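PDB 6XN2: xylosidase from Xanthomonas axonopodis pv. citri, which probably hydrolyses beta-1,4-xylooligosaccharides, releasing xylose, as a glycoside hydrolase of family GH43. Local coordinates for residues 41-46 with 87-92; 103-108 with 115-120; 171-174 with 180-183. One frame throughout, in Å; residues are numbered along the deposited sequence.

The three contacts come in series along the chain, and all lie in one family 43 domain, whose fold is a five-bladed beta-propeller. Contacts 1 and 2 share an antiparallel four-stranded sheet. Contact 1 packs the loop before strand 47-56 on strand 85-91, and contact 2 packs the end of strand 99-106 on the loop that follows it. Their centres are about 16 Å apart, and V88 packs against V104 where they meet. Contact 3 belongs to another sheet, with its centre about 19 Å from that of contact 2 and about 23 Å from that of contact 1. It touches contact 2 where A119 meets P171. Contact 2 lines the sugar site, and contact 3 begins just beside it, while contact 1 is further away.

Contact 1: 41-46 with 87-92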
loop_
_atom_site.group_PDB
_atom_site.type_symbol
_atom_site.label_atom_id
_atom_site.label_comp_id
_atom_site.label_asym_id
_atom_site.label_seq_id
_atom_site.Cartn_x
_atom_site.Cartn_y
_atom_site.Cartn_z
ATOM N N PRO A 41 -14.949 9.708 4.923
ATOM C CA PRO A 41 -13.814 10.117 4.131
ATOM C C PRO A 41 -13.013 11.188 4.859
ATOM O O PRO A 41 -13.560 12.155 5.295
ATOM C CB PRO A 41 -14.453 10.718 2.918
ATOM C CG PRO A 41 -15.817 10.213 2.879
ATOM C CD PRO A 41 -16.213 9.954 4.252
ATOM N N LEU A 42 -11.723 10.995 4.998
ATOM C CA LEU A 42 -10.902 11.941 5.699
ATOM C C LEU A 42 -10.835 13.226 4.961
ATOM O O LEU A 42 -10.620 14.256 5.520
ATOM C CB LEU A 42 -9.493 11.399 5.854
ATOM C CG LEU A 42 -9.397 10.243 6.793
ATOM C CD1 LEU A 42 -8.037 9.615 6.734
ATOM C CD2 LEU A 42 -9.718 10.692 8.191
ATOM N N VAL A 43 -11.022 13.176 3.656
ATOM C CA VAL A 43 -11.087 14.364 2.832
ATOM C C VAL A 43 -12.089 14.158 1.730
ATOM O O VAL A 43 -12.297 13.076 1.302
ATOM C CB VAL A 43 -9.785 14.781 2.178
ATOM C CG1 VAL A 43 -8.858 15.474 3.135
ATOM C CG2 VAL A 43 -9.129 13.632 1.499
ATOM N N THR A 44 -12.722 15.226 1.290
ATOM C CA THR A 44 -13.707 15.107 0.256
ATOM C C THR A 44 -13.537 16.061 -0.856
ATOM O O THR A 44 -14.258 15.982 -1.783
ATOM C CB THR A 44 -15.129 15.366 0.749
ATOM O OG1 THR A 44 -15.187 16.650 1.342
ATOM C CG2 THR A 44 -15.531 14.372 1.716
ATOM N N HIS A 45 -12.584 16.964 -0.788
ATOM C CA HIS A 45 -12.409 17.921 -1.864
ATOM C C HIS A 45 -11.612 17.404 -3.039
ATOM O O HIS A 45 -11.521 18.036 -4.036
ATOM C CB HIS A 45 -11.833 19.225 -1.372
ATOM C CG HIS A 45 -10.508 19.093 -0.716
ATOM N ND1 HIS A 45 -10.354 18.583 0.541
ATOM C CD2 HIS A 45 -9.272 19.422 -1.139
ATOM C CE1 HIS A 45 -9.081 18.601 0.870
ATOM N NE2 HIS A 45 -8.402 19.106 -0.134
ATOM N N LEU A 46 -11.007 16.250 -2.857
ATOM C CA LEU A 46 -10.297 15.564 -3.889
ATOM C C LEU A 46 -10.421 14.071 -3.637
ATOM O O LEU A 46 -10.638 13.657 -2.552
ATOM C CB LEU A 46 -8.862 16.020 -3.949
ATOM C CG LEU A 46 -7.815 15.435 -3.046
ATOM C CD1 LEU A 46 -6.458 15.848 -3.546
ATOM C CD2 LEU A 46 -7.989 15.930 -1.654
ATOM N N HIS A 87 -0.478 14.373 -3.475
ATOM C CA HIS A 87 -0.611 15.367 -2.397
ATOM C C HIS A 87 -0.097 14.743 -1.106
ATOM O O HIS A 87 0.090 13.559 -1.055
ATOM C CB HIS A 87 -2.064 15.758 -2.178
ATOM C CG HIS A 87 -2.609 16.669 -3.208
ATOM N ND1 HIS A 87 -3.204 17.843 -2.898
ATOM C CD2 HIS A 87 -2.664 16.565 -4.536
ATOM C CE1 HIS A 87 -3.595 18.425 -3.991
ATOM N NE2 HIS A 87 -3.277 17.671 -4.991
ATOM N N VAL A 88 0.117 15.571 -0.107
ATOM C CA VAL A 88 0.454 15.081 1.206
ATOM C C VAL A 88 -0.591 15.573 2.200
ATOM O O VAL A 88 -0.941 16.681 2.171
ATOM C CB VAL A 88 1.856 15.486 1.645
ATOM C CG1 VAL A 88 2.141 14.996 3.031
ATOM C CG2 VAL A 88 2.866 14.920 0.697
ATOM N N LEU A 89 -1.106 14.706 3.042
ATOM C CA LEU A 89 -2.092 15.091 4.042
ATOM C C LEU A 89 -1.487 14.983 5.436
ATOM O O LEU A 89 -0.550 14.219 5.650
ATOM C CB LEU A 89 -3.344 14.213 3.932
ATOM C CG LEU A 89 -3.902 14.016 2.520
ATOM C CD1 LEU A 89 -5.054 13.000 2.506
ATOM C CD2 LEU A 89 -4.356 15.332 1.921
ATOM N N ARG A 90 -2.013 15.748 6.384
ATOM C CA ARG A 90 -1.490 15.696 7.742
ATOM C C ARG A 90 -2.581 15.768 8.810
ATOM O O ARG A 90 -3.557 16.506 8.673
ATOM C CB ARG A 90 -0.477 16.829 7.962
ATOM C CG ARG A 90 0.097 16.897 9.380
ATOM C CD ARG A 90 1.178 17.964 9.492
ATOM N NE ARG A 90 0.636 19.293 9.224
ATOM C CZ ARG A 90 1.347 20.316 8.761
ATOM N NH1 ARG A 90 2.640 20.168 8.501
ATOM N NH2 ARG A 90 0.759 21.487 8.555
ATOM N N MET A 91 -2.401 14.988 9.872
ATOM C CA MET A 91 -3.131 15.199 11.116
ATOM C C MET A 91 -2.117 15.634 12.160
ATOM O O MET A 91 -1.228 14.862 12.519
ATOM C CB MET A 91 -3.865 13.937 11.564
ATOM C CG MET A 91 -5.053 13.587 10.692
ATOM S SD MET A 91 -5.842 12.055 11.216
ATOM C CE MET A 91 -6.430 12.515 12.843
ATOM N N ALA A 92 -2.241 16.871 12.630
ATOM C CA ALA A 92 -1.269 17.438 13.561
ATOM C C ALA A 92 -1.232 16.671 14.880
ATOM O O ALA A 92 -0.185 16.569 15.515
ATOM C CB ALA A 92 -1.571 18.905 13.816
#
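L46 sets its methyl CD1 squarely over the imidazole of H87. CD1 is 3.8 Å from the centroid of the H87 ring and only 3° off the ring normal, which makes a CH-pi contact. CG of L46 is wedged between its backbone N and carbonyl carbon (chi1 84°). From there CD1 runs anti to CA and reaches across to the H87 ring. The other branch, CD2, turns to the ring of H45 in the same loop and lies toward the rim of one face. One leucine therefore touches two histidine rings. ND1 of H87 is hydrogen-bonded to D100, whose other carboxylate oxygen takes a bond from NE2 of H45, and the ring of H66 meets that of H87 nearly at a right angle.

This is the close end of the contact. It joins the loop before strand 47-56 to strand 85-91 of the same antiparallel sheet, one blade of the propeller. No hydrogen bond links the two segments, and only 190 Å² is buried between them. The backbones stay well apart, with V43 CA 9.1 Å from L89 CA.

Side chains span that gap. V43 CG2 meets L89 CD1 at 4.2 Å, a purely apolar touch between two buried residues. Further along, the fit is looser. CD2 of L42 stops 5.1 Å from SD of M91. There V98 touches L42, V43, L89 and M91, and M339 of strand 336-342 touches both L42 and M91. The solvent side lies on the loop, where T44 and H45 are exposed. L46 itself is partly exposed, and a bound di(hydroxyethyl)ether molecule lies about 5 Å from its side chain.

Contact 2: 103-108 with 115-120. With XYP (beta-D-xylopyranose), chain E.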
loop_
_atom_site.group_PDB
_atom_site.type_symbol
_atom_site.label_atom_id
_atom_site.label_comp_id
_atom_site.label_asym_id
_atom_site.label_seq_id
_atom_site.Cartn_x
_atom_site.Cartn_y
_atom_site.Cartn_z
ATOM N N GLN A 103 -0.199 19.781 -3.609
ATOM C CA GLN A 103 0.463 18.876 -4.568
ATOM C C GLN A 103 1.965 18.934 -4.346
ATOM O O GLN A 103 2.495 20.016 -4.238
ATOM C CB GLN A 103 0.127 19.274 -5.989
ATOM C CG GLN A 103 0.516 18.215 -6.983
ATOM C CD GLN A 103 0.255 18.721 -8.368
ATOM O OE1 GLN A 103 -0.861 18.696 -8.845
ATOM N NE2 GLN A 103 1.299 19.196 -9.011
ATOM N N VAL A 104 2.600 17.778 -4.300
ATOM C CA VAL A 104 4.024 17.747 -4.042
ATOM C C VAL A 104 4.900 17.139 -5.107
ATOM O O VAL A 104 6.076 17.229 -5.013
ATOM C CB VAL A 104 4.352 17.081 -2.701
ATOM C CG1 VAL A 104 3.623 17.738 -1.582
ATOM C CG2 VAL A 104 4.063 15.613 -2.723
ATOM N N LEU A 105 4.289 16.531 -6.099
ATOM C CA LEU A 105 4.992 15.908 -7.186
ATOM C C LEU A 105 4.029 15.658 -8.307
ATOM O O LEU A 105 2.935 15.229 -8.079
ATOM C CB LEU A 105 5.627 14.582 -6.770
ATOM C CG LEU A 105 6.408 13.821 -7.826
ATOM C CD1 LEU A 105 7.552 14.635 -8.360
ATOM C CD2 LEU A 105 6.891 12.481 -7.350
ATOM N N HIS A 106 4.478 15.951 -9.518
ATOM C CA HIS A 106 3.662 15.729 -10.729
ATOM C C HIS A 106 4.497 14.893 -11.685
ATOM O O HIS A 106 5.684 15.070 -11.705
ATOM C CB HIS A 106 3.217 17.055 -11.344
ATOM C CG HIS A 106 2.145 16.913 -12.364
ATOM N ND1 HIS A 106 2.390 16.544 -13.648
ATOM C CD2 HIS A 106 0.822 17.110 -12.296
ATOM C CE1 HIS A 106 1.270 16.478 -14.310
ATOM N NE2 HIS A 106 0.308 16.824 -13.512
ATOM N N VAL A 107 3.844 14.085 -12.515
ATOM C CA VAL A 107 4.504 13.177 -13.496
ATOM C C VAL A 107 5.310 13.954 -14.539
ATOM O O VAL A 107 6.263 13.421 -15.038
ATOM C CB VAL A 107 3.485 12.237 -14.146
ATOM C CG1 VAL A 107 2.556 12.979 -15.074
ATOM C CG2 VAL A 107 4.164 11.074 -14.841
ATOM N N ARG A 108 4.959 15.203 -14.824
ATOM C CA ARG A 108 5.727 16.065 -15.741
ATOM C C ARG A 108 7.160 16.310 -15.225
ATOM O O ARG A 108 8.010 16.569 -16.048
ATOM C CB ARG A 108 4.943 17.354 -15.975
ATOM C CG ARG A 108 5.126 18.397 -14.889
ATOM C CD ARG A 108 4.546 19.734 -15.254
ATOM N NE ARG A 108 3.132 19.630 -15.525
ATOM C CZ ARG A 108 2.232 19.982 -14.657
ATOM N NH1 ARG A 108 0.950 19.850 -14.923
ATOM N NH2 ARG A 108 2.632 20.457 -13.503
ATOM N N ARG A 115 3.085 8.114 -17.279
ATOM C CA ARG A 115 1.738 8.169 -16.732
ATOM C C ARG A 115 1.539 7.251 -15.530
ATOM O O ARG A 115 2.444 6.514 -15.135
ATOM C CB ARG A 115 0.727 7.804 -17.824
ATOM C CG ARG A 115 0.905 6.388 -18.344
ATOM C CD ARG A 115 0.130 6.140 -19.627
ATOM N NE ARG A 115 0.063 4.712 -19.920
ATOM C CZ ARG A 115 -1.026 3.966 -19.748
ATOM N NH1 ARG A 115 -2.147 4.520 -19.300
ATOM N NH2 ARG A 115 -0.999 2.669 -20.036
ATOM N N GLN A 116 0.333 7.321 -14.969
ATOM C CA GLN A 116 -0.127 6.440 -13.901
ATOM C C GLN A 116 0.767 6.480 -12.664
ATOM O O GLN A 116 1.529 5.550 -12.374
ATOM C CB GLN A 116 -0.270 5.013 -14.431
ATOM C CG GLN A 116 -1.374 4.908 -15.476
ATOM C CD GLN A 116 -1.637 3.489 -15.921
ATOM O OE1 GLN A 116 -0.731 2.788 -16.365
ATOM N NE2 GLN A 116 -2.886 3.058 -15.805
ATOM N N MET A 117 0.649 7.584 -11.938
ATOM C CA MET A 117 1.308 7.753 -10.656
ATOM C C MET A 117 0.471 7.058 -9.590
ATOM O O MET A 117 -0.499 7.627 -9.082
ATOM C CB MET A 117 1.483 9.235 -10.353
ATOM C CG MET A 117 2.290 9.975 -11.417
ATOM S SD MET A 117 4.060 9.811 -11.098
ATOM C CE MET A 117 4.345 11.231 -10.045
ATOM N N TRP A 118 0.813 5.812 -9.301
ATOM C CA TRP A 118 0.062 4.962 -8.393
ATOM C C TRP A 118 0.495 4.977 -6.932
ATOM O O TRP A 118 1.281 5.769 -6.562
ATOM C CB TRP A 118 -0.023 3.556 -8.979
ATOM C CG TRP A 118 -0.944 3.462 -10.182
ATOM C CD1 TRP A 118 -1.517 4.467 -10.834
ATOM C CD2 TRP A 118 -1.387 2.273 -10.829
ATOM N NE1 TRP A 118 -2.294 4.003 -11.848
ATOM C CE2 TRP A 118 -2.234 2.653 -11.861
ATOM C CE3 TRP A 118 -1.164 0.923 -10.620
ATOM C CZ2 TRP A 118 -2.848 1.741 -12.678
ATOM C CZ3 TRP A 118 -1.766 0.032 -11.433
ATOM C CH2 TRP A 118 -2.593 0.434 -12.446
ATOM N N ALA A 119 -0.065 4.094 -6.129
ATOM C CA ALA A 119 0.172 3.995 -4.703
ATOM C C ALA A 119 1.573 4.269 -4.169
ATOM O O ALA A 119 2.397 3.458 -4.268
ATOM C CB ALA A 119 -0.291 2.658 -4.221
ATOM N N PRO A 120 1.771 5.397 -3.501
ATOM C CA PRO A 120 3.099 5.729 -3.019
ATOM C C PRO A 120 3.346 5.502 -1.550
ATOM O O PRO A 120 2.484 5.104 -0.839
ATOM C CB PRO A 120 3.138 7.219 -3.256
ATOM C CG PRO A 120 1.773 7.636 -2.927
ATOM C CD PRO A 120 0.866 6.529 -3.348
HETATM O O1 XYP E . -4.446 -1.743 -8.710
HETATM C C1 XYP E . -4.498 -0.603 -7.885
HETATM C C2 XYP E . -3.093 -0.292 -7.414
HETATM C C3 XYP E . -2.959 1.099 -6.880
HETATM C C4 XYP E . -3.583 2.093 -7.835
HETATM C C5 XYP E . -5.007 1.700 -8.097
HETATM O O2 XYP E . -2.653 -1.169 -6.386
HETATM O O3 XYP E . -1.573 1.257 -6.812
HETATM O O4 XYP E . -3.594 3.362 -7.262
HETATM O O5 XYP E . -5.066 0.420 -8.661
#
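V107 and R115 bring the two backbones nearest, with V107 CA 6.6 Å from R115 CA. From there the segments diverge, and no hydrogen bond crosses between them. The first ends strand 99-106, an edge of the four-stranded sheet of one propeller blade, and enters a short 3-10 turn at V107. The second is the irregular connection to strand 121-125 of the next sheet. At Q116 it takes a positive phi (57°), and the Q116 side chain starts away from the other segment.

M117 carries the contact. Its chain bends at both chi2 (-85°) and chi3 (-90°), bringing the thioether across to V107 and L105. V107 CB rests on M117 CG at 3.7 Å, and V107 CG2 sits beside SD. The terminal CE of M117 goes on to L105, touching CD2 at 3.9 Å, and the two side chains cross at about a right angle. All of this is apolar. At the other end V107 CG2 packs on the backbone N of R115. The side chain of H106 starts away from the other segment, and its ND1 accepts a nearly straight bond from R108 N, in the plane of the ring, at 3.1 Å.

Beyond M117, W118 and A119 line the sugar pocket. XYP C4 lies 3.6 Å above the plane of the W118 ring, displaced toward its rim. A119 N donates to XYP O3 at 3.3 Å. D50, D170 and E257 also hydrogen-bond this xylopyranose. F81 O accepts from W118 NE1 and Q116 NE2, and K136 NZ bonds Q116 OE1, which probably helps to hold both side chains in place.

Neighbouring strands border the pair. M83 and A84, just before strand 85-91, hydrogen-bond to the backbones of M117 and V107. Strand 128-136 places F133 against L105 and M117, while A147 of strand 142-149 also touches L105.

Contact 3: 171-174 with 180-183; sequences PAVL and AHYL
L174 and Y182 face each other as the hydrogen-bonded pair of an antiparallel beta hairpin, part of a propeller blade. L174 N donates to Y182 O at 2.9 Å, and Y182 N returns a bond to L174 O at 3.0 Å. Both donors lie in the carbonyl planes of their acceptors. V173 and L183 follow as a non-hydrogen-bonded pair, with V173 CA 4.5 Å from L183 CA.

Weaker CA-H...O contacts fill in between these bonds. H181 CA approaches L174 O at 3.2 Å, and V173 CA approaches Y182 O at 3.3 Å. L183 CA does the same to A172 O. Each of the two bonded carbonyl oxygens thus receives an N-H and a CA-H.

Apolar contacts gather on the face of V173 and L183. CG of L183 stands anti to its backbone N (chi1 172°), and CD1 fits against two partners. It is 3.6 Å from V173 CG2 and equally near P171 CB. The other branch of V173, CG1, meets the edge of the H181 ring, 3.9 Å from CD2. On the face of L174 and Y182 the side chains pass more loosely, and the Y182 ring meets Y289 edge-to-face.

Strand 172-175 is an edge strand of its sheet, near the bound calcium ion. V173 N is hydrogen-bonded to OD2 of D121, on strand 121-125 of the neighbouring sheet. The hairpin probably keeps its register through the L174-Y182 bonds. Seven of the eight residues are buried, so these paired amides and carbonyls satisfy each other where water is scarce.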
loop_
_atom_site.group_PDB
_atom_site.type_symbol
_atom_site.label_atom_id
_atom_site.label_comp_id
_atom_site.label_asym_id
_atom_site.label_seq_id
_atom_site.Cartn_x
_atom_site.Cartn_y
_atom_site.Cartn_z
ATOM N N PRO A 171 4.972 0.411 -3.730
ATOM C CA PRO A 171 6.054 0.317 -2.765
ATOM C C PRO A 171 5.636 0.586 -1.348
ATOM O O PRO A 171 4.738 1.327 -1.112
ATOM C CB PRO A 171 6.965 1.451 -3.177
ATOM C CG PRO A 171 6.068 2.434 -3.782
ATOM C CD PRO A 171 5.039 1.639 -4.500
ATOM N N ALA A 172 6.279 -0.095 -0.429
ATOM C CA ALA A 172 6.119 0.201 0.993
ATOM C C ALA A 172 7.493 0.169 1.637
ATOM O O ALA A 172 8.216 -0.821 1.512
ATOM C CB ALA A 172 5.185 -0.799 1.665
ATOM N N VAL A 173 7.864 1.249 2.316
ATOM C CA VAL A 173 9.187 1.307 2.929
ATOM C C VAL A 173 9.093 1.231 4.447
ATOM O O VAL A 173 8.538 2.123 5.097
ATOM C CB VAL A 173 9.945 2.574 2.533
ATOM C CG1 VAL A 173 11.263 2.644 3.279
ATOM C CG2 VAL A 173 10.178 2.585 1.037
ATOM N N LEU A 174 9.624 0.148 5.004
ATOM C CA LEU A 174 9.601 -0.062 6.443
ATOM C C LEU A 174 10.836 0.527 7.113
ATOM O O LEU A 174 11.967 0.153 6.795
ATOM C CB LEU A 174 9.499 -1.555 6.760
ATOM C CG LEU A 174 9.823 -1.941 8.207
ATOM C CD1 LEU A 174 8.772 -1.390 9.161
ATOM C CD2 LEU A 174 9.984 -3.443 8.362
ATOM N N ALA A 180 17.524 0.106 9.878
ATOM C CA ALA A 180 17.508 -0.156 8.468
ATOM C C ALA A 180 16.171 0.175 7.846
ATOM O O ALA A 180 15.209 0.305 8.529
ATOM C CB ALA A 180 17.849 -1.594 8.202
ATOM N N HIS A 181 16.165 0.326 6.542
ATOM C CA HIS A 181 14.966 0.564 5.789
ATOM C C HIS A 181 14.820 -0.529 4.754
ATOM O O HIS A 181 15.754 -0.881 4.118
ATOM C CB HIS A 181 14.945 1.918 5.118
ATOM C CG HIS A 181 14.640 3.063 6.022
ATOM N ND1 HIS A 181 15.611 3.737 6.710
ATOM C CD2 HIS A 181 13.492 3.708 6.284
ATOM C CE1 HIS A 181 15.067 4.708 7.407
ATOM N NE2 HIS A 181 13.782 4.718 7.161
ATOM N N TYR A 182 13.621 -1.056 4.606
ATOM C CA TYR A 182 13.358 -2.104 3.651
ATOM C C TYR A 182 12.262 -1.707 2.698
ATOM O O TYR A 182 11.271 -1.201 3.091
ATOM C CB TYR A 182 12.942 -3.400 4.336
ATOM C CG TYR A 182 13.962 -4.016 5.246
ATOM C CD1 TYR A 182 14.045 -3.656 6.547
ATOM C CD2 TYR A 182 14.821 -4.952 4.796
ATOM C CE1 TYR A 182 14.976 -4.210 7.378
ATOM C CE2 TYR A 182 15.749 -5.511 5.616
ATOM C CZ TYR A 182 15.835 -5.130 6.904
ATOM O OH TYR A 182 16.752 -5.699 7.726
ATOM N N LEU A 183 12.475 -1.947 1.426
ATOM C CA LEU A 183 11.463 -1.651 0.426
ATOM C C LEU A 183 10.710 -2.921 0.050
ATOM O O LEU A 183 11.319 -3.943 -0.269
ATOM C CB LEU A 183 12.095 -1.017 -0.820
ATOM C CG LEU A 183 11.147 -0.827 -2.017
ATOM C CD1 LEU A 183 10.055 0.201 -1.723
ATOM C CD2 LEU A 183 11.940 -0.455 -3.264
#